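Local coordinates for hypothetical protein (Bacteroides ovatus, PDB 4EPS) that is probably a component of the fimbrium tip, the end of filamentous cell-surface appendages that mediate adhesion and biofilm formation, at residues A[445-450]-A[461-466]; A[271-276]-A[455-460]; A[118-123]-A[130-135]. All coordinates share one frame; numbering follows the deposited sequence.

Contact 1 of 3, residues A[445-450]-A[461-466]; sequences NSLESK and KTMDIS
No direct hydrogen bond joins Glu448 to Ile465 or the rest of the loop; a water links the Glu448 carboxylate to the Ile465 backbone. Water 1 donates to Glu448 OE2 at 3.0 Å and accepts from Ile465 N at 2.9 Å. Ile465 crosses Glu448 at about a right angle. Its CD1 lies 3.7 Å from Glu448 OE1, and it also reaches Asn445 OD1. OE2 takes the water, while OE1 accepts from Asn445 ND2 at 2.9 Å on its anti lone pair, close to the amide plane. This bond limits rotation of both flat groups. With an alanine here in place of Glu448, Asn445 ND2 would probably lose this acceptor and the water its link from the helix to Ile465 N. Deeper in, Leu447 CG packs 4.1 Å from SE of Met463, present as selenomethionine, the two chains nearly perpendicular. Met463 has CG anti to the backbone N (chi1 -163°), with an extended chain that carries the selenium to the leucine. Tyr485 of strand 479-485 touches Leu447, Met463 and Ile465. Asn445 OD1 also accepts a weak bond from Glu448 N. The arrangement is a helix N-cap, with the returning loop after helix 446-458 folded back against the first turn.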
loop_
_atom_site.group_PDB
_atom_site.type_symbol
_atom_site.label_atom_id
_atom_site.label_comp_id
_atom_site.label_asym_id
_atom_site.label_seq_id
_atom_site.Cartn_x
_atom_site.Cartn_y
_atom_site.Cartn_z
ATOM N N ASN A 445 -20.331 14.897 9.827
ATOM C CA ASN A 445 -19.569 15.689 10.813
ATOM C C ASN A 445 -18.053 15.335 10.795
ATOM O O ASN A 445 -17.452 15.070 11.846
ATOM C CB ASN A 445 -20.161 15.547 12.242
ATOM C CG ASN A 445 -19.780 16.635 13.220
ATOM O OD1 ASN A 445 -19.013 17.560 12.929
ATOM N ND2 ASN A 445 -20.313 16.553 14.424
ATOM N N SER A 446 -17.434 15.382 9.607
ATOM C CA SER A 446 -15.981 15.137 9.467
ATOM C C SER A 446 -15.153 16.148 10.276
ATOM O O SER A 446 -14.077 15.810 10.769
ATOM C CB SER A 446 -15.551 15.171 8.003
ATOM O OG SER A 446 -16.003 16.358 7.371
ATOM N N LEU A 447 -15.664 17.366 10.462
ATOM C CA LEU A 447 -14.916 18.364 11.230
ATOM C C LEU A 447 -14.652 17.843 12.650
ATOM O O LEU A 447 -13.509 17.857 13.111
ATOM C CB LEU A 447 -15.703 19.679 11.250
ATOM C CG LEU A 447 -15.013 20.908 11.834
ATOM C CD1 LEU A 447 -15.711 22.154 11.324
ATOM C CD2 LEU A 447 -15.101 20.929 13.376
ATOM N N GLU A 448 -15.683 17.345 13.326
ATOM C CA GLU A 448 -15.454 16.854 14.684
ATOM C C GLU A 448 -14.848 15.439 14.709
ATOM O O GLU A 448 -13.928 15.202 15.502
ATOM C CB GLU A 448 -16.771 16.891 15.495
ATOM C CG GLU A 448 -17.207 18.335 15.742
ATOM C CD GLU A 448 -18.228 18.576 16.838
ATOM O OE1 GLU A 448 -19.405 18.173 16.673
ATOM O OE2 GLU A 448 -17.868 19.254 17.826
ATOM N N SER A 449 -15.318 14.531 13.833
ATOM C CA SER A 449 -14.900 13.115 13.800
ATOM C C SER A 449 -13.521 12.859 13.184
ATOM O O SER A 449 -12.813 11.952 13.640
ATOM C CB SER A 449 -15.929 12.287 13.033
ATOM O OG SER A 449 -17.222 12.426 13.596
ATOM N N LYS A 450 -13.166 13.579 12.089
ATOM C CA LYS A 450 -11.869 13.346 11.420
ATOM C C LYS A 450 -10.793 14.362 11.798
ATOM O O LYS A 450 -9.619 14.011 11.776
ATOM C CB LYS A 450 -12.034 13.340 9.887
ATOM C CG LYS A 450 -12.819 12.124 9.396
ATOM C CD LYS A 450 -12.800 11.986 7.870
ATOM C CE LYS A 450 -13.501 10.702 7.477
ATOM N NZ LYS A 450 -13.897 10.686 6.039
ATOM N N LYS A 461 -5.825 22.900 21.535
ATOM C CA LYS A 461 -6.970 23.563 20.897
ATOM C C LYS A 461 -7.579 22.745 19.772
ATOM O O LYS A 461 -6.859 22.191 18.945
ATOM C CB LYS A 461 -6.537 24.922 20.331
ATOM C CG LYS A 461 -6.055 25.921 21.378
ATOM C CD LYS A 461 -5.192 27.003 20.761
ATOM C CE LYS A 461 -5.244 28.286 21.551
ATOM N NZ LYS A 461 -4.629 29.410 20.796
ATOM N N THR A 462 -8.897 22.688 19.732
ATOM C CA THR A 462 -9.603 22.016 18.647
ATOM C C THR A 462 -10.274 23.109 17.831
ATOM O O THR A 462 -10.196 24.297 18.181
ATOM C CB THR A 462 -10.622 20.973 19.167
ATOM O OG1 THR A 462 -11.579 21.633 19.997
ATOM C CG2 THR A 462 -9.966 19.773 19.882
HETATM N N MSE A 463 -10.914 22.714 16.751
HETATM C CA MSE A 463 -11.657 23.635 15.918
HETATM C C MSE A 463 -13.079 23.694 16.492
HETATM O O MSE A 463 -13.812 22.714 16.396
HETATM C CB MSE A 463 -11.593 23.119 14.479
HETATM C CG MSE A 463 -11.958 24.134 13.492
HETATM SE SE MSE A 463 -11.755 23.381 11.716
HETATM C CE MSE A 463 -12.495 24.950 10.870
ATOM N N ASP A 464 -13.433 24.796 17.187
ATOM C CA ASP A 464 -14.771 24.926 17.783
ATOM C C ASP A 464 -15.806 25.037 16.649
ATOM O O ASP A 464 -15.745 25.959 15.822
ATOM C CB ASP A 464 -14.809 26.121 18.744
ATOM C CG ASP A 464 -16.131 26.425 19.447
ATOM O OD1 ASP A 464 -17.113 25.673 19.236
ATOM O OD2 ASP A 464 -16.186 27.430 20.190
ATOM N N ILE A 465 -16.732 24.062 16.597
ATOM C CA ILE A 465 -17.784 23.998 15.568
ATOM C C ILE A 465 -18.723 25.231 15.634
ATOM O O ILE A 465 -19.353 25.528 14.632
ATOM C CB ILE A 465 -18.589 22.671 15.690
ATOM C CG1 ILE A 465 -19.349 22.341 14.391
ATOM C CG2 ILE A 465 -19.501 22.639 16.969
ATOM C CD1 ILE A 465 -20.095 20.954 14.347
ATOM N N SER A 466 -18.807 25.926 16.795
ATOM C CA SER A 466 -19.690 27.090 16.974
ATOM C C SER A 466 -18.961 28.414 16.682
ATOM O O SER A 466 -19.578 29.480 16.746
ATOM C CB SER A 466 -20.253 27.111 18.397
ATOM O OG SER A 466 -19.220 27.258 19.356
HETATM O O HOH W 1 -16.444 21.834 18.460
#

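Contact 2 of 3, residues A[271-276]-A[455-460]; sequences GDYYYA and LIKVSD
Tyr273 projects from an antiparallel sheet onto the C-terminal part of helix 446-458, a helix-on-sheet packing. Its strand, 273-275, lies between strands 280-281 and 293-300. The ring carries the contact and meets two neighbouring residues of the helix in different ways.

Val458 lies along one side of the ring. The two side chains meet at a slant. CG1 is the nearer, 3.8 Å from Tyr273 CE1. CG2 follows at 4.0 Å from the same carbon. Both methyls also lie near CD1, so the branched end of the valine spans one ring bond.

Lys457 meets the phenol end. Its chain runs at about a right angle to the tyrosine and passes the hydroxyl with its aliphatic part. Lys457 CD is 3.4 Å from Tyr273 OH, and CB and CG are also close to that oxygen. Lys457 has CG beside its backbone N (chi1 -63°) and is extended from there on. The extended chain carries the ammonium past the hydroxyl; no direct bond forms between Lys457 NZ and Tyr273 OH.

Tyr273 also touches Ile296 of strand 293-300 and Pro288 in a loop. Leu455, nearly one turn back on the helix, touches the same Ile296, so strand and helix share that apolar neighbour. Lys457 also packs on Asp444 of the second subunit, which places this end of the contact near the subunit interface.

Water 2 links the two polar ends. It sits at the ring edge, in the plane of the tyrosine. It accepts from both Tyr273 OH, at 2.7 Å, and Lys457 NZ, at 2.8 Å.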
loop_
_atom_site.group_PDB
_atom_site.type_symbol
_atom_site.label_atom_id
_atom_site.label_comp_id
_atom_site.label_asym_id
_atom_site.label_seq_id
_atom_site.Cartn_x
_atom_site.Cartn_y
_atom_site.Cartn_z
ATOM N N GLY A 271 -6.955 13.566 8.218
ATOM C CA GLY A 271 -6.701 13.238 9.614
ATOM C C GLY A 271 -5.265 12.818 9.872
ATOM O O GLY A 271 -4.863 12.699 11.030
ATOM N N ASP A 272 -4.465 12.578 8.811
ATOM C CA ASP A 272 -3.062 12.216 9.021
ATOM C C ASP A 272 -2.289 13.397 9.655
ATOM O O ASP A 272 -2.618 14.560 9.389
ATOM C CB ASP A 272 -2.379 11.807 7.719
ATOM C CG ASP A 272 -2.757 10.433 7.165
ATOM O OD1 ASP A 272 -3.508 9.679 7.862
ATOM O OD2 ASP A 272 -2.311 10.112 6.052
ATOM N N TYR A 273 -1.288 13.097 10.486
ATOM C CA TYR A 273 -0.460 14.120 11.164
ATOM C C TYR A 273 0.652 14.578 10.223
ATOM O O TYR A 273 1.347 13.748 9.629
ATOM C CB TYR A 273 0.129 13.566 12.501
ATOM C CG TYR A 273 -0.958 13.158 13.474
ATOM C CD1 TYR A 273 -1.561 14.100 14.310
ATOM C CD2 TYR A 273 -1.365 11.828 13.579
ATOM C CE1 TYR A 273 -2.564 13.729 15.208
ATOM C CE2 TYR A 273 -2.387 11.449 14.452
ATOM C CZ TYR A 273 -2.967 12.397 15.280
ATOM O OH TYR A 273 -3.965 12.025 16.146
ATOM N N TYR A 274 0.824 15.896 10.096
ATOM C CA TYR A 274 1.785 16.517 9.190
ATOM C C TYR A 274 2.883 17.222 9.975
ATOM O O TYR A 274 2.607 17.959 10.925
ATOM C CB TYR A 274 1.056 17.524 8.254
ATOM C CG TYR A 274 1.893 17.860 7.036
ATOM C CD1 TYR A 274 1.944 17.000 5.943
ATOM C CD2 TYR A 274 2.648 19.034 6.984
ATOM C CE1 TYR A 274 2.701 17.310 4.816
ATOM C CE2 TYR A 274 3.413 19.352 5.862
ATOM C CZ TYR A 274 3.435 18.486 4.782
ATOM O OH TYR A 274 4.204 18.774 3.685
ATOM N N TYR A 275 4.140 16.983 9.587
ATOM C CA TYR A 275 5.300 17.473 10.343
ATOM C C TYR A 275 6.140 18.522 9.595
ATOM O O TYR A 275 6.042 18.655 8.387
ATOM C CB TYR A 275 6.176 16.261 10.769
ATOM C CG TYR A 275 5.468 15.454 11.837
ATOM C CD1 TYR A 275 4.507 14.499 11.498
ATOM C CD2 TYR A 275 5.694 15.703 13.196
ATOM C CE1 TYR A 275 3.748 13.854 12.477
ATOM C CE2 TYR A 275 4.971 15.027 14.184
ATOM C CZ TYR A 275 4.001 14.103 13.818
ATOM O OH TYR A 275 3.264 13.460 14.784
ATOM N N ALA A 276 6.969 19.267 10.346
ATOM C CA ALA A 276 7.824 20.350 9.852
ATOM C C ALA A 276 8.773 19.921 8.710
ATOM O O ALA A 276 9.118 20.750 7.865
ATOM C CB ALA A 276 8.622 20.946 11.002
ATOM N N LEU A 455 -6.561 16.765 16.290
ATOM C CA LEU A 455 -6.052 17.994 16.890
ATOM C C LEU A 455 -5.839 17.847 18.403
ATOM O O LEU A 455 -4.803 18.266 18.910
ATOM C CB LEU A 455 -7.007 19.163 16.621
ATOM C CG LEU A 455 -7.070 19.660 15.187
ATOM C CD1 LEU A 455 -8.168 20.756 15.039
ATOM C CD2 LEU A 455 -5.727 20.250 14.755
ATOM N N ILE A 456 -6.794 17.239 19.101
ATOM C CA ILE A 456 -6.726 17.098 20.570
ATOM C C ILE A 456 -5.538 16.211 21.034
ATOM O O ILE A 456 -5.136 16.303 22.186
ATOM C CB ILE A 456 -8.097 16.592 21.126
ATOM C CG1 ILE A 456 -8.268 16.865 22.661
ATOM C CG2 ILE A 456 -8.372 15.138 20.790
ATOM C CD1 ILE A 456 -8.373 18.386 23.066
ATOM N N LYS A 457 -4.964 15.382 20.142
ATOM C CA LYS A 457 -3.827 14.516 20.498
ATOM C C LYS A 457 -2.491 15.238 20.377
ATOM O O LYS A 457 -1.506 14.777 20.947
ATOM C CB LYS A 457 -3.814 13.262 19.605
ATOM C CG LYS A 457 -5.044 12.388 19.800
ATOM C CD LYS A 457 -4.800 10.977 19.300
ATOM C CE LYS A 457 -6.059 10.156 19.346
ATOM N NZ LYS A 457 -5.913 8.911 18.543
ATOM N N VAL A 458 -2.426 16.349 19.609
ATOM C CA VAL A 458 -1.150 17.059 19.369
ATOM C C VAL A 458 -1.196 18.559 19.713
ATOM O O VAL A 458 -0.200 19.273 19.499
ATOM C CB VAL A 458 -0.656 16.901 17.907
ATOM C CG1 VAL A 458 -0.149 15.475 17.642
ATOM C CG2 VAL A 458 -1.738 17.307 16.901
ATOM N N SER A 459 -2.327 19.021 20.195
ATOM C CA SER A 459 -2.558 20.430 20.529
ATOM C C SER A 459 -3.542 20.526 21.683
ATOM O O SER A 459 -4.291 19.563 21.926
ATOM C CB SER A 459 -3.109 21.161 19.295
ATOM O OG SER A 459 -3.534 22.494 19.529
ATOM N N ASP A 460 -3.599 21.702 22.341
ATOM C CA ASP A 460 -4.563 21.913 23.412
ATOM C C ASP A 460 -5.817 22.603 22.851
ATOM O O ASP A 460 -6.776 22.815 23.585
ATOM C CB ASP A 460 -3.924 22.714 24.565
ATOM C CG ASP A 460 -2.842 21.922 25.297
ATOM O OD1 ASP A 460 -3.041 20.697 25.519
ATOM O OD2 ASP A 460 -1.792 22.509 25.611
HETATM O O HOH W 2 -4.713 9.407 16.075
#

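Contact 3 of 3, residues A[118-123]-A[130-135]; sequences ELTTEQ and AKQDLM
An ST turn at Thr120 and a type I beta turn from Ala130 to Asp133 face each other here, within the fimbrillin-like region. Gln132 of the beta turn joins them through its side-chain amide. Gln132 OE1 accepts from Thr120 N at 2.7 Å. The bond is nearly straight (174°) and lies on a lone pair in the carbonyl plane. From the nitrogen end of the same amide, Gln132 NE2 gives a more bent bond to Thr120 OG1 at 3.1 Å, with the hydroxyl oxygen tilted from the amide plane. NE2 also bonds Ala128 O, so both ends of this buried amide are satisfied and its flip is fixed. Thr120 OG1 accepts from Glu122 N as well, which closes the ST turn. Leu119 brings CD1 to 3.7 Å from Gln132 CB, and its CG lies anti to the backbone N (chi1 -155°), turning the methyl toward the glutamine stem. Gln123 NE2 holds Thr120 O at 2.9 Å, while its OE1 takes Leu221 N of strand 217-222. A water bridges Glu122 O and, weakly, Lys131 NZ. The whole is a pair of loop turns flanking helix 126-130, clasped by one glutamine amide that bonds both backbone and side chain of a threonine.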
loop_
_atom_site.group_PDB
_atom_site.type_symbol
_atom_site.label_atom_id
_atom_site.label_comp_id
_atom_site.label_asym_id
_atom_site.label_seq_id
_atom_site.Cartn_x
_atom_site.Cartn_y
_atom_site.Cartn_z
ATOM N N GLU A 118 43.727 30.667 0.809
ATOM C CA GLU A 118 42.942 30.876 2.027
ATOM C C GLU A 118 41.503 30.447 1.792
ATOM O O GLU A 118 40.782 31.070 1.005
ATOM C CB GLU A 118 43.019 32.339 2.503
ATOM C CG GLU A 118 44.435 32.816 2.796
ATOM C CD GLU A 118 44.559 34.279 3.181
ATOM O OE1 GLU A 118 44.061 35.145 2.425
ATOM O OE2 GLU A 118 45.183 34.558 4.230
ATOM N N LEU A 119 41.106 29.383 2.434
ATOM C CA LEU A 119 39.775 28.827 2.315
ATOM C C LEU A 119 38.964 29.187 3.536
ATOM O O LEU A 119 39.454 29.066 4.661
ATOM C CB LEU A 119 39.975 27.315 2.195
ATOM C CG LEU A 119 38.947 26.482 1.533
ATOM C CD1 LEU A 119 38.803 26.849 0.047
ATOM C CD2 LEU A 119 39.340 25.053 1.668
ATOM N N THR A 120 37.741 29.679 3.331
ATOM C CA THR A 120 36.843 30.007 4.440
ATOM C C THR A 120 35.699 28.991 4.476
ATOM O O THR A 120 35.504 28.235 3.522
ATOM C CB THR A 120 36.300 31.439 4.331
ATOM O OG1 THR A 120 35.239 31.449 3.380
ATOM C CG2 THR A 120 37.398 32.480 4.001
ATOM N N THR A 121 34.921 29.014 5.552
ATOM C CA THR A 121 33.805 28.091 5.698
ATOM C C THR A 121 32.490 28.741 5.217
ATOM O O THR A 121 31.418 28.182 5.465
ATOM C CB THR A 121 33.730 27.604 7.145
ATOM O OG1 THR A 121 33.664 28.732 8.013
ATOM C CG2 THR A 121 34.915 26.691 7.536
ATOM N N GLU A 122 32.574 29.890 4.505
ATOM C CA GLU A 122 31.395 30.582 3.947
ATOM C C GLU A 122 31.294 30.217 2.457
ATOM O O GLU A 122 31.985 30.800 1.612
ATOM C CB GLU A 122 31.497 32.103 4.190
ATOM C CG GLU A 122 31.187 32.498 5.630
ATOM C CD GLU A 122 29.806 32.093 6.124
ATOM O OE1 GLU A 122 28.803 32.384 5.427
ATOM O OE2 GLU A 122 29.730 31.444 7.192
ATOM N N GLN A 123 30.526 29.154 2.156
ATOM C CA GLN A 123 30.448 28.627 0.790
ATOM C C GLN A 123 28.988 28.355 0.381
ATOM O O GLN A 123 28.749 27.574 -0.536
ATOM C CB GLN A 123 31.278 27.303 0.710
ATOM C CG GLN A 123 32.798 27.471 0.969
ATOM C CD GLN A 123 33.515 26.139 1.075
ATOM O OE1 GLN A 123 33.131 25.159 0.430
ATOM N NE2 GLN A 123 34.617 26.098 1.835
ATOM N N ALA A 130 32.529 28.816 -5.754
ATOM C CA ALA A 130 33.342 28.876 -6.978
ATOM C C ALA A 130 34.604 29.685 -6.812
ATOM O O ALA A 130 35.650 29.240 -7.294
ATOM C CB ALA A 130 32.512 29.430 -8.144
ATOM N N LYS A 131 34.533 30.860 -6.118
ATOM C CA LYS A 131 35.719 31.713 -5.946
ATOM C C LYS A 131 36.804 31.027 -5.092
ATOM O O LYS A 131 37.943 31.462 -5.130
ATOM C CB LYS A 131 35.358 33.085 -5.336
ATOM C CG LYS A 131 34.931 33.020 -3.863
ATOM C CD LYS A 131 34.514 34.368 -3.305
ATOM C CE LYS A 131 34.085 34.235 -1.862
ATOM N NZ LYS A 131 33.430 35.477 -1.361
ATOM N N GLN A 132 36.455 29.966 -4.338
ATOM C CA GLN A 132 37.413 29.259 -3.481
ATOM C C GLN A 132 37.873 27.899 -4.030
ATOM O O GLN A 132 38.751 27.259 -3.430
ATOM C CB GLN A 132 36.738 29.055 -2.108
ATOM C CG GLN A 132 36.304 30.395 -1.476
ATOM C CD GLN A 132 36.107 30.275 -0.003
ATOM O OE1 GLN A 132 37.063 30.158 0.752
ATOM N NE2 GLN A 132 34.879 30.384 0.440
ATOM N N ASP A 133 37.276 27.467 -5.153
ATOM C CA ASP A 133 37.534 26.161 -5.754
ATOM C C ASP A 133 38.749 26.225 -6.674
ATOM O O ASP A 133 38.628 26.253 -7.901
ATOM C CB ASP A 133 36.280 25.651 -6.488
ATOM C CG ASP A 133 36.347 24.168 -6.837
ATOM O OD1 ASP A 133 37.324 23.491 -6.407
ATOM O OD2 ASP A 133 35.406 23.672 -7.502
ATOM N N LEU A 134 39.937 26.221 -6.067
ATOM C CA LEU A 134 41.185 26.333 -6.817
ATOM C C LEU A 134 41.451 25.080 -7.676
ATOM O O LEU A 134 41.420 23.947 -7.184
ATOM C CB LEU A 134 42.360 26.588 -5.845
ATOM C CG LEU A 134 43.764 26.627 -6.478
ATOM C CD1 LEU A 134 43.932 27.835 -7.416
ATOM C CD2 LEU A 134 44.853 26.695 -5.390
HETATM N N MSE A 135 41.723 25.319 -8.972
HETATM C CA MSE A 135 42.022 24.274 -9.961
HETATM C C MSE A 135 43.219 24.664 -10.772
HETATM O O MSE A 135 43.326 25.823 -11.181
HETATM C CB MSE A 135 40.842 24.059 -10.917
HETATM C CG MSE A 135 39.606 23.518 -10.271
HETATM SE SE MSE A 135 38.289 23.413 -11.695
HETATM C CE MSE A 135 36.903 24.373 -10.814
HETATM O O HOH W 3 32.734 33.436 1.063
#

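Contacts 1 and 2 are neighbours, their centres about 13 Å apart, and both use helix 446-458. Contact 1 lies at its start and contact 2 at its end. They also touch: Leu455 CD1 is 3.8 Å from Met463 N, and Ile456 CD1 is 3.8 Å from Thr462 CG2. The loop 461-466 thus runs back along the helix that contact 2 packs on the sheet. Contact 3 belongs to another part of the chain, on the opposite side of its centre. Its centre is about 55 Å from that of contact 1 and about 44 Å from that of contact 2. Glycerol, most likely a crystallisation additive, is bound near all three.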